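Local coordinates for prephenate dehydrogenase (Aquifex aeolicus, PDB 2G5C), which binds NAD and probably catalyses the oxidative decarboxylation of prephenate to 4-hydroxyphenylpyruvate, a step of tyrosine biosynthesis, at residues S15-L20 against G27-Y32; E37-A42 against G46-G51; P63-L68 against L154-R159. All coordinates share one frame; numbering follows the deposited sequence.

In the fold
The three contacts follow one another along the chain; none nests in or crosses another. Contact 1 comes first. It closes the short connection between helix 11-22 and strand 28-32. Contact 2 follows, and only three residues separate its segments as helix 36-44 turns back toward strand 50-52. The two touch where these strands run side by side: D49 pairs with I29 and E50 with G31. Contact 3 is the long-range one. It spans 85 residues and brings helix 151-163 onto strand 65-68. F16 of contact 1 packs on F65 and M67 of contact 3. Together the contacts pin three helices to one sheet of the nucleotide-binding domain.

Contact 1. Residues S15-L20 against G27-Y32; sequences SFAKSL and GKIYGY. With NAD (nicotinamide-adenine-dinucleotide), chain E.
I29 of strand 28-32 points at helix 11-22 and meets it at A17 and L20. The two branches of I29 do different work. CG2 faces the methyl of A17, with I29 CG2 and A17 CB 4.2 Å apart. The other branch starts beside the backbone N and runs on extended (chi2 177°), which carries its end in toward the helix. I29 CD1 lies 3.8 Å from A17 O. I29 CD1 is also 4.2 Å from L20 CB. L20 meets I29 with its CB, while its CD2 lies over one face of the F16 ring, offset toward the rim. The contact is small, about 102 Å² in all, and it is buried. I29 also touches I6 of strand 3-7.

The helix holds its own polar groups. S15 O accepts from S19 N and from S19 OG, which approach from opposite faces of the carbonyl plane. The hydroxyl bond, S19 OG to S15 O, is 2.7 Å.

At the far end of the strand, Y32 turns its ring toward NAD. With CG anti to the backbone N (chi1 165°), the ring comes near the adenine, which meets it obliquely. The closest pair is Y32 CE2 and NAD N1A, at 3.5 Å. The cofactor's hydrogen bonds in this region come from other groups: F11 N and M12 N at the start of the helix and D33 OD1 just after the strand. This is the first beta-alpha-beta unit of a Rossmann fold, consistent with the glycine-rich GxGxxG turn of G8, G10 and G13.

Contact 2. Residues E37-A42 against G46-G51; sequences ESISKA and GIIDEG
A42 carries the tight part of this contact, with I47 and I48 closing on it as the chain leaves helix 36-44. A42 O accepts a hydrogen bond from I47 N at 2.7 Å. The donor sits nearly along the C=O axis (166°), but the bond is bent at the hydrogen. I48 N gives A42 O a second, weak hydrogen bond of 3.3 Å. G46 is the first residue to leave the helix. Its positive phi (69°), with two bonds back into the last turn, makes a Schellman motif.

The side chains close in around the same alanine. A42 CB lies 3.9 Å from I47 CB and 3.8 Å from I48 CG1. In I48, CG1 sits between the backbone N and the carbonyl carbon (chi1 62°), which brings CD1 back to the helix and near I39 CG2. Further along, I39 CG2 rests on the backbone of G51, 3.5 Å from G51 CA. The glycine has no side chain, so the methyl can come this close.

The outer sides are loose. E37 and K41 stand out from the helix, and E50 points away from it on the strand side. S40 faces away and bonds back into its own helix, S40 OG to E37 O at 2.8 Å.

I47 packs on A17 and K18 of helix 11-22, and I48 on I29 of strand 28-32. D49 forms a salt bridge with R21, and S38 OG makes a weak hydrogen bond to NAD. Helix 36-44 thus leads into strand 50-52, which pairs with strand 28-32 at the edge of the sheet.

Contact 3. Residues P63-L68 against L154-R159; sequences PDFVML and LKLVKR
This is a buried apolar contact of a helix against the face of the central sheet. F65 on strand 65-68 meets L156 and V157 on helix 151-163. The two backbones stay well apart: F65 CA and V157 CA are 9.1 Å from each other, and the phenyl ring bridges the gap.

The F65 side chain points toward the helix: chi1 of -168° swings the ring away from the backbone N and out across the gap. The two helix residues then meet the ring side by side. L156 brings a methyl to the ring edge, near the ring plane, with L156 CD2 4.3 Å from F65 CD1. V157 comes in obliquely next to it, and V157 CG2 is 4.3 Å from F65 CE1.

The neighbours extend this layer. L156 also touches T91 and V157 touches T93, both on adjacent strand 91-94. F16 of helix 11-22 meets W161 edge-to-face further along helix 151-163. The two helices therefore share this face of the sheet, while K158 leans on strand 167-170.

The contact joins parts of the nucleotide-binding domain away from the cofactor. Only carbon atoms meet, at ordinary packing distances and over about 110 Å². Its hold is hydrophobic burial and dispersion, and it contains no directional bond to fix an exact register.

Contact 1. Residues S15-L20 against G27-Y32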
loop_
_atom_site.group_PDB
_atom_site.type_symbol
_atom_site.label_atom_id
_atom_site.label_comp_id
_atom_site.label_asym_id
_atom_site.label_seq_id
_atom_site.Cartn_x
_atom_site.Cartn_y
_atom_site.Cartn_z
ATOM N N SER A 15 9.307 -12.989 -20.673
ATOM C CA SER A 15 10.022 -13.462 -19.487
ATOM C C SER A 15 10.085 -14.983 -19.440
ATOM O O SER A 15 11.114 -15.557 -19.078
ATOM C CB SER A 15 9.363 -12.936 -18.204
ATOM O OG SER A 15 9.483 -11.525 -18.105
ATOM N N PHE A 16 8.982 -15.637 -19.794
ATOM C CA PHE A 16 8.948 -17.095 -19.798
ATOM C C PHE A 16 9.956 -17.611 -20.814
ATOM O O PHE A 16 10.693 -18.558 -20.546
ATOM C CB PHE A 16 7.559 -17.607 -20.173
ATOM C CG PHE A 16 7.467 -19.108 -20.239
ATOM C CD1 PHE A 16 7.511 -19.873 -19.076
ATOM C CD2 PHE A 16 7.353 -19.756 -21.463
ATOM C CE1 PHE A 16 7.441 -21.266 -19.130
ATOM C CE2 PHE A 16 7.281 -21.147 -21.532
ATOM C CZ PHE A 16 7.325 -21.904 -20.362
ATOM N N ALA A 17 9.980 -16.976 -21.980
ATOM C CA ALA A 17 10.890 -17.357 -23.055
ATOM C C ALA A 17 12.349 -17.265 -22.616
ATOM O O ALA A 17 13.136 -18.188 -22.829
ATOM C CB ALA A 17 10.655 -16.465 -24.275
ATOM N N LYS A 18 12.707 -16.145 -21.998
ATOM C CA LYS A 18 14.072 -15.945 -21.540
ATOM C C LYS A 18 14.384 -16.895 -20.396
ATOM O O LYS A 18 15.483 -17.442 -20.315
ATOM C CB LYS A 18 14.265 -14.496 -21.094
ATOM C CG LYS A 18 13.956 -13.479 -22.185
ATOM C CD LYS A 18 14.193 -12.053 -21.720
ATOM C CE LYS A 18 15.667 -11.791 -21.450
ATOM N NZ LYS A 18 15.907 -10.381 -21.035
ATOM N N SER A 19 13.415 -17.094 -19.512
ATOM C CA SER A 19 13.614 -17.989 -18.384
ATOM C C SER A 19 13.829 -19.397 -18.911
ATOM O O SER A 19 14.529 -20.201 -18.298
ATOM C CB SER A 19 12.399 -17.961 -17.454
ATOM O OG SER A 19 12.236 -16.685 -16.858
ATOM N N LEU A 20 13.231 -19.682 -20.062
ATOM C CA LEU A 20 13.348 -20.991 -20.688
ATOM C C LEU A 20 14.778 -21.273 -21.134
ATOM O O LEU A 20 15.330 -22.329 -20.830
ATOM C CB LEU A 20 12.406 -21.090 -21.892
ATOM C CG LEU A 20 11.455 -22.290 -21.899
ATOM C CD1 LEU A 20 12.241 -23.585 -21.825
ATOM C CD2 LEU A 20 10.516 -22.192 -20.716
ATOM N N GLY A 27 15.741 -26.112 -27.580
ATOM C CA GLY A 27 14.780 -26.233 -28.665
ATOM C C GLY A 27 14.426 -24.908 -29.310
ATOM O O GLY A 27 15.109 -23.907 -29.105
ATOM N N LYS A 28 13.353 -24.900 -30.094
ATOM C CA LYS A 28 12.912 -23.687 -30.776
ATOM C C LYS A 28 11.827 -22.951 -30.005
ATOM O O LYS A 28 10.929 -23.567 -29.430
ATOM C CB LYS A 28 12.395 -24.021 -32.179
ATOM C CG LYS A 28 13.488 -24.175 -33.229
ATOM C CD LYS A 28 14.101 -22.824 -33.567
ATOM C CE LYS A 28 15.329 -22.965 -34.453
ATOM N NZ LYS A 28 16.417 -23.717 -33.763
ATOM N N ILE A 29 11.925 -21.626 -29.992
ATOM C CA ILE A 29 10.949 -20.790 -29.309
ATOM C C ILE A 29 10.350 -19.847 -30.336
ATOM O O ILE A 29 11.041 -19.013 -30.912
ATOM C CB ILE A 29 11.596 -19.976 -28.176
ATOM C CG1 ILE A 29 12.183 -20.930 -27.131
ATOM C CG2 ILE A 29 10.561 -19.079 -27.530
ATOM C CD1 ILE A 29 12.919 -20.244 -26.004
ATOM N N TYR A 30 9.053 -19.996 -30.563
ATOM C CA TYR A 30 8.343 -19.187 -31.538
ATOM C C TYR A 30 7.389 -18.228 -30.849
ATOM O O TYR A 30 7.088 -18.379 -29.661
ATOM C CB TYR A 30 7.554 -20.099 -32.481
ATOM C CG TYR A 30 8.415 -21.029 -33.297
ATOM C CD1 TYR A 30 9.183 -20.547 -34.354
ATOM C CD2 TYR A 30 8.467 -22.393 -33.010
ATOM C CE1 TYR A 30 9.981 -21.399 -35.110
ATOM C CE2 TYR A 30 9.263 -23.256 -33.759
ATOM C CZ TYR A 30 10.019 -22.752 -34.808
ATOM O OH TYR A 30 10.810 -23.600 -35.559
ATOM N N GLY A 31 6.906 -17.250 -31.604
ATOM C CA GLY A 31 5.988 -16.288 -31.036
ATOM C C GLY A 31 4.875 -15.870 -31.972
ATOM O O GLY A 31 5.035 -15.863 -33.193
ATOM N N TYR A 32 3.729 -15.550 -31.381
ATOM C CA TYR A 32 2.561 -15.082 -32.114
ATOM C C TYR A 32 2.056 -13.867 -31.361
ATOM O O TYR A 32 1.819 -13.927 -30.153
ATOM C CB TYR A 32 1.452 -16.136 -32.160
ATOM C CG TYR A 32 0.121 -15.553 -32.588
ATOM C CD1 TYR A 32 -0.027 -14.943 -33.834
ATOM C CD2 TYR A 32 -0.972 -15.550 -31.723
ATOM C CE1 TYR A 32 -1.230 -14.338 -34.204
ATOM C CE2 TYR A 32 -2.180 -14.946 -32.082
ATOM C CZ TYR A 32 -2.299 -14.342 -33.320
ATOM O OH TYR A 32 -3.476 -13.717 -33.666
HETATM P PA NAD E . 1.983 -7.034 -22.107
HETATM O O1A NAD E . 3.396 -6.784 -21.780
HETATM O O2A NAD E . 1.150 -5.818 -22.449
HETATM O O5B NAD E . 1.978 -8.099 -23.291
HETATM C C5B NAD E . 0.764 -8.533 -23.834
HETATM C C4B NAD E . 0.989 -8.934 -25.281
HETATM O O4B NAD E . -0.279 -9.313 -25.749
HETATM C C3B NAD E . 1.434 -7.757 -26.179
HETATM O O3B NAD E . 2.691 -7.999 -26.800
HETATM C C2B NAD E . 0.263 -7.603 -27.151
HETATM O O2B NAD E . 0.583 -7.124 -28.440
HETATM C C1B NAD E . -0.281 -9.012 -27.113
HETATM N N9A NAD E . -1.644 -9.273 -27.608
HETATM C C8A NAD E . -2.797 -8.550 -27.415
HETATM N N7A NAD E . -3.805 -9.170 -28.052
HETATM C C5A NAD E . -3.320 -10.281 -28.650
HETATM C C6A NAD E . -3.882 -11.300 -29.435
HETATM N N6A NAD E . -5.169 -11.298 -29.733
HETATM N N1A NAD E . -3.072 -12.334 -29.908
HETATM C C2A NAD E . -1.709 -12.363 -29.609
HETATM N N3A NAD E . -1.145 -11.359 -28.834
HETATM C C4A NAD E . -1.949 -10.346 -28.370
HETATM O O3 NAD E . 1.220 -7.831 -20.899
HETATM P PN NAD E . 1.916 -8.783 -19.807
HETATM O O1N NAD E . 3.046 -9.482 -20.449
HETATM O O2N NAD E . 2.246 -7.947 -18.621
HETATM O O5D NAD E . 0.808 -9.850 -19.318
HETATM C C5D NAD E . 0.263 -10.809 -20.204
HETATM C C4D NAD E . -0.684 -11.804 -19.497
HETATM O O4D NAD E . -0.100 -12.249 -18.284
HETATM C C3D NAD E . -2.099 -11.332 -19.134
HETATM O O3D NAD E . -3.036 -12.309 -19.594
HETATM C C2D NAD E . -2.125 -11.210 -17.618
HETATM O O2D NAD E . -3.392 -11.535 -17.054
HETATM C C1D NAD E . -0.992 -12.141 -17.193
HETATM N N1N NAD E . -0.204 -11.738 -15.987
HETATM C C2N NAD E . 0.348 -10.459 -15.956
HETATM C C3N NAD E . 1.091 -10.047 -14.842
HETATM C C7N NAD E . 1.680 -8.667 -14.825
HETATM O O7N NAD E . 2.400 -8.297 -13.723
HETATM N N7N NAD E . 1.541 -7.802 -15.814
HETATM C C4N NAD E . 1.266 -10.952 -13.757
HETATM C C5N NAD E . 0.701 -12.247 -13.801
HETATM C C6N NAD E . -0.039 -12.629 -14.932
#

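Contact 2. Residues E37-A42 against G46-G51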
loop_
_atom_site.group_PDB
_atom_site.type_symbol
_atom_site.label_atom_id
_atom_site.label_comp_id
_atom_site.label_asym_id
_atom_site.label_seq_id
_atom_site.Cartn_x
_atom_site.Cartn_y
_atom_site.Cartn_z
ATOM N N GLU A 37 5.821 -5.079 -34.093
ATOM C CA GLU A 37 6.950 -4.661 -33.273
ATOM C C GLU A 37 7.331 -5.653 -32.179
ATOM O O GLU A 37 8.514 -5.813 -31.865
ATOM C CB GLU A 37 6.652 -3.301 -32.637
ATOM C CG GLU A 37 7.161 -2.114 -33.429
ATOM C CD GLU A 37 8.679 -2.060 -33.472
ATOM O OE1 GLU A 37 9.306 -2.156 -32.394
ATOM O OE2 GLU A 37 9.241 -1.916 -34.578
ATOM N N SER A 38 6.335 -6.307 -31.590
ATOM C CA SER A 38 6.588 -7.280 -30.532
ATOM C C SER A 38 7.457 -8.410 -31.076
ATOM O O SER A 38 8.438 -8.823 -30.449
ATOM C CB SER A 38 5.269 -7.852 -30.008
ATOM O OG SER A 38 4.412 -6.823 -29.541
ATOM N N ILE A 39 7.087 -8.903 -32.253
ATOM C CA ILE A 39 7.822 -9.986 -32.901
ATOM C C ILE A 39 9.243 -9.551 -33.272
ATOM O O ILE A 39 10.225 -10.168 -32.850
ATOM C CB ILE A 39 7.098 -10.447 -34.186
ATOM C CG1 ILE A 39 5.643 -10.812 -33.865
ATOM C CG2 ILE A 39 7.841 -11.622 -34.815
ATOM C CD1 ILE A 39 5.481 -11.907 -32.826
ATOM N N SER A 40 9.342 -8.483 -34.058
ATOM C CA SER A 40 10.628 -7.960 -34.508
ATOM C C SER A 40 11.626 -7.755 -33.370
ATOM O O SER A 40 12.754 -8.250 -33.425
ATOM C CB SER A 40 10.420 -6.637 -35.246
ATOM O OG SER A 40 9.777 -5.689 -34.413
ATOM N N LYS A 41 11.213 -7.025 -32.341
ATOM C CA LYS A 41 12.082 -6.772 -31.203
ATOM C C LYS A 41 12.460 -8.061 -30.486
ATOM O O LYS A 41 13.621 -8.262 -30.126
ATOM C CB LYS A 41 11.406 -5.819 -30.215
ATOM C CG LYS A 41 11.370 -4.374 -30.670
ATOM C CD LYS A 41 11.081 -3.449 -29.497
ATOM C CE LYS A 41 11.358 -1.997 -29.853
ATOM N NZ LYS A 41 11.224 -1.102 -28.666
ATOM N N ALA A 42 11.479 -8.935 -30.284
ATOM C CA ALA A 42 11.717 -10.199 -29.597
ATOM C C ALA A 42 12.756 -11.029 -30.338
ATOM O O ALA A 42 13.564 -11.725 -29.719
ATOM C CB ALA A 42 10.416 -10.979 -29.468
ATOM N N GLY A 46 16.748 -11.802 -29.190
ATOM C CA GLY A 46 17.040 -13.210 -29.001
ATOM C C GLY A 46 16.061 -13.837 -28.028
ATOM O O GLY A 46 16.372 -14.837 -27.380
ATOM N N ILE A 47 14.880 -13.236 -27.914
ATOM C CA ILE A 47 13.844 -13.744 -27.022
ATOM C C ILE A 47 13.239 -14.988 -27.660
ATOM O O ILE A 47 13.133 -16.038 -27.023
ATOM C CB ILE A 47 12.720 -12.709 -26.817
ATOM C CG1 ILE A 47 13.313 -11.360 -26.401
ATOM C CG2 ILE A 47 11.748 -13.208 -25.757
ATOM C CD1 ILE A 47 14.009 -11.381 -25.065
ATOM N N ILE A 48 12.845 -14.850 -28.924
ATOM C CA ILE A 48 12.265 -15.941 -29.697
ATOM C C ILE A 48 13.102 -16.132 -30.961
ATOM O O ILE A 48 13.823 -15.222 -31.379
ATOM C CB ILE A 48 10.804 -15.634 -30.110
ATOM C CG1 ILE A 48 10.766 -14.393 -31.005
ATOM C CG2 ILE A 48 9.947 -15.410 -28.865
ATOM C CD1 ILE A 48 9.418 -14.123 -31.631
ATOM N N ASP A 49 13.010 -17.313 -31.563
ATOM C CA ASP A 49 13.762 -17.615 -32.776
ATOM C C ASP A 49 13.098 -16.976 -33.995
ATOM O O ASP A 49 13.771 -16.487 -34.901
ATOM C CB ASP A 49 13.854 -19.130 -32.968
ATOM C CG ASP A 49 14.710 -19.802 -31.908
ATOM O OD1 ASP A 49 15.941 -19.586 -31.911
ATOM O OD2 ASP A 49 14.155 -20.545 -31.070
ATOM N N GLU A 50 11.771 -16.983 -34.002
ATOM C CA GLU A 50 10.992 -16.421 -35.096
ATOM C C GLU A 50 9.562 -16.237 -34.618
ATOM O O GLU A 50 9.125 -16.892 -33.671
ATOM C CB GLU A 50 11.004 -17.361 -36.309
ATOM C CG GLU A 50 10.081 -16.910 -37.443
ATOM C CD GLU A 50 9.961 -17.926 -38.569
ATOM O OE1 GLU A 50 9.191 -17.662 -39.518
ATOM O OE2 GLU A 50 10.629 -18.984 -38.511
ATOM N N GLY A 51 8.832 -15.344 -35.271
ATOM C CA GLY A 51 7.458 -15.110 -34.881
ATOM C C GLY A 51 6.604 -14.701 -36.057
ATOM O O GLY A 51 7.111 -14.477 -37.154
#

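Contact 3. Residues P63-L68 against L154-R159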
loop_
_atom_site.group_PDB
_atom_site.type_symbol
_atom_site.label_atom_id
_atom_site.label_comp_id
_atom_site.label_asym_id
_atom_site.label_seq_id
_atom_site.Cartn_x
_atom_site.Cartn_y
_atom_site.Cartn_z
ATOM N N PRO A 63 3.862 -26.107 -33.170
ATOM C CA PRO A 63 4.167 -26.095 -31.736
ATOM C C PRO A 63 3.512 -27.225 -30.955
ATOM O O PRO A 63 2.367 -27.593 -31.220
ATOM C CB PRO A 63 3.672 -24.723 -31.297
ATOM C CG PRO A 63 2.487 -24.505 -32.188
ATOM C CD PRO A 63 2.979 -24.982 -33.535
ATOM N N ASP A 64 4.249 -27.782 -29.998
ATOM C CA ASP A 64 3.716 -28.854 -29.168
ATOM C C ASP A 64 3.574 -28.398 -27.716
ATOM O O ASP A 64 3.072 -29.132 -26.864
ATOM C CB ASP A 64 4.602 -30.099 -29.264
ATOM C CG ASP A 64 6.075 -29.790 -29.109
ATOM O OD1 ASP A 64 6.888 -30.716 -29.319
ATOM O OD2 ASP A 64 6.422 -28.636 -28.782
ATOM N N PHE A 65 4.014 -27.171 -27.449
ATOM C CA PHE A 65 3.928 -26.584 -26.115
ATOM C C PHE A 65 3.566 -25.111 -26.302
ATOM O O PHE A 65 4.344 -24.347 -26.857
ATOM C CB PHE A 65 5.272 -26.703 -25.393
ATOM C CG PHE A 65 5.199 -26.393 -23.928
ATOM C CD1 PHE A 65 4.788 -27.363 -23.019
ATOM C CD2 PHE A 65 5.507 -25.120 -23.457
ATOM C CE1 PHE A 65 4.684 -27.070 -21.660
ATOM C CE2 PHE A 65 5.404 -24.815 -22.099
ATOM C CZ PHE A 65 4.992 -25.790 -21.199
ATOM N N VAL A 66 2.385 -24.718 -25.843
ATOM C CA VAL A 66 1.936 -23.343 -26.002
ATOM C C VAL A 66 1.684 -22.622 -24.677
ATOM O O VAL A 66 1.033 -23.155 -23.782
ATOM C CB VAL A 66 0.649 -23.300 -26.855
ATOM C CG1 VAL A 66 0.222 -21.862 -27.097
ATOM C CG2 VAL A 66 0.891 -24.016 -28.183
HETATM N N MSE A 67 2.208 -21.403 -24.566
HETATM C CA MSE A 67 2.034 -20.597 -23.357
HETATM C C MSE A 67 1.258 -19.326 -23.676
HETATM O O MSE A 67 1.809 -18.374 -24.225
HETATM C CB MSE A 67 3.395 -20.225 -22.758
HETATM C CG MSE A 67 3.314 -19.311 -21.523
HETATM SE SE MSE A 67 2.539 -20.182 -19.976
HETATM C CE MSE A 67 4.036 -21.310 -19.519
ATOM N N LEU A 68 -0.028 -19.324 -23.338
ATOM C CA LEU A 68 -0.879 -18.170 -23.572
ATOM C C LEU A 68 -0.425 -17.054 -22.630
ATOM O O LEU A 68 -0.544 -17.163 -21.402
ATOM C CB LEU A 68 -2.342 -18.541 -23.322
ATOM C CG LEU A 68 -2.861 -19.668 -24.226
ATOM C CD1 LEU A 68 -4.291 -20.004 -23.850
ATOM C CD2 LEU A 68 -2.783 -19.246 -25.685
ATOM N N LEU A 154 -0.232 -32.296 -16.873
ATOM C CA LEU A 154 -0.117 -31.520 -15.637
ATOM C C LEU A 154 1.309 -31.621 -15.112
ATOM O O LEU A 154 1.945 -30.612 -14.803
ATOM C CB LEU A 154 -1.078 -32.048 -14.569
ATOM C CG LEU A 154 -0.980 -31.343 -13.209
ATOM C CD1 LEU A 154 -1.417 -29.885 -13.356
ATOM C CD2 LEU A 154 -1.844 -32.054 -12.181
ATOM N N LYS A 155 1.802 -32.853 -15.016
ATOM C CA LYS A 155 3.149 -33.108 -14.530
ATOM C C LYS A 155 4.167 -32.399 -15.407
ATOM O O LYS A 155 5.149 -31.850 -14.910
ATOM C CB LYS A 155 3.436 -34.615 -14.516
ATOM C CG LYS A 155 2.578 -35.409 -13.542
ATOM C CD LYS A 155 3.015 -36.867 -13.484
ATOM C CE LYS A 155 2.119 -37.684 -12.560
ATOM N NZ LYS A 155 2.120 -37.167 -11.162
ATOM N N LEU A 156 3.934 -32.419 -16.714
ATOM C CA LEU A 156 4.830 -31.762 -17.654
ATOM C C LEU A 156 4.933 -30.275 -17.314
ATOM O O LEU A 156 6.006 -29.779 -16.968
ATOM C CB LEU A 156 4.308 -31.934 -19.083
ATOM C CG LEU A 156 5.028 -31.154 -20.188
ATOM C CD1 LEU A 156 6.469 -31.613 -20.299
ATOM C CD2 LEU A 156 4.296 -31.359 -21.508
ATOM N N VAL A 157 3.805 -29.578 -17.407
ATOM C CA VAL A 157 3.743 -28.150 -17.122
ATOM C C VAL A 157 4.328 -27.817 -15.752
ATOM O O VAL A 157 4.984 -26.790 -15.588
ATOM C CB VAL A 157 2.285 -27.640 -17.202
ATOM C CG1 VAL A 157 2.216 -26.173 -16.817
ATOM C CG2 VAL A 157 1.751 -27.834 -18.615
ATOM N N LYS A 158 4.091 -28.688 -14.772
ATOM C CA LYS A 158 4.612 -28.481 -13.426
ATOM C C LYS A 158 6.135 -28.480 -13.436
ATOM O O LYS A 158 6.769 -27.560 -12.921
ATOM C CB LYS A 158 4.120 -29.577 -12.476
ATOM C CG LYS A 158 4.744 -29.500 -11.087
ATOM C CD LYS A 158 4.217 -30.583 -10.157
ATOM C CE LYS A 158 4.896 -30.512 -8.795
ATOM N NZ LYS A 158 4.433 -31.593 -7.879
ATOM N N ARG A 159 6.722 -29.516 -14.026
ATOM C CA ARG A 159 8.175 -29.622 -14.093
ATOM C C ARG A 159 8.813 -28.433 -14.803
ATOM O O ARG A 159 9.881 -27.972 -14.407
ATOM C CB ARG A 159 8.589 -30.915 -14.803
ATOM C CG ARG A 159 8.243 -32.189 -14.047
ATOM C CD ARG A 159 8.940 -33.397 -14.674
ATOM N NE ARG A 159 8.597 -34.655 -14.014
ATOM C CZ ARG A 159 7.386 -35.206 -14.033
ATOM N NH1 ARG A 159 6.396 -34.608 -14.683
ATOM N NH2 ARG A 159 7.164 -36.355 -13.406
#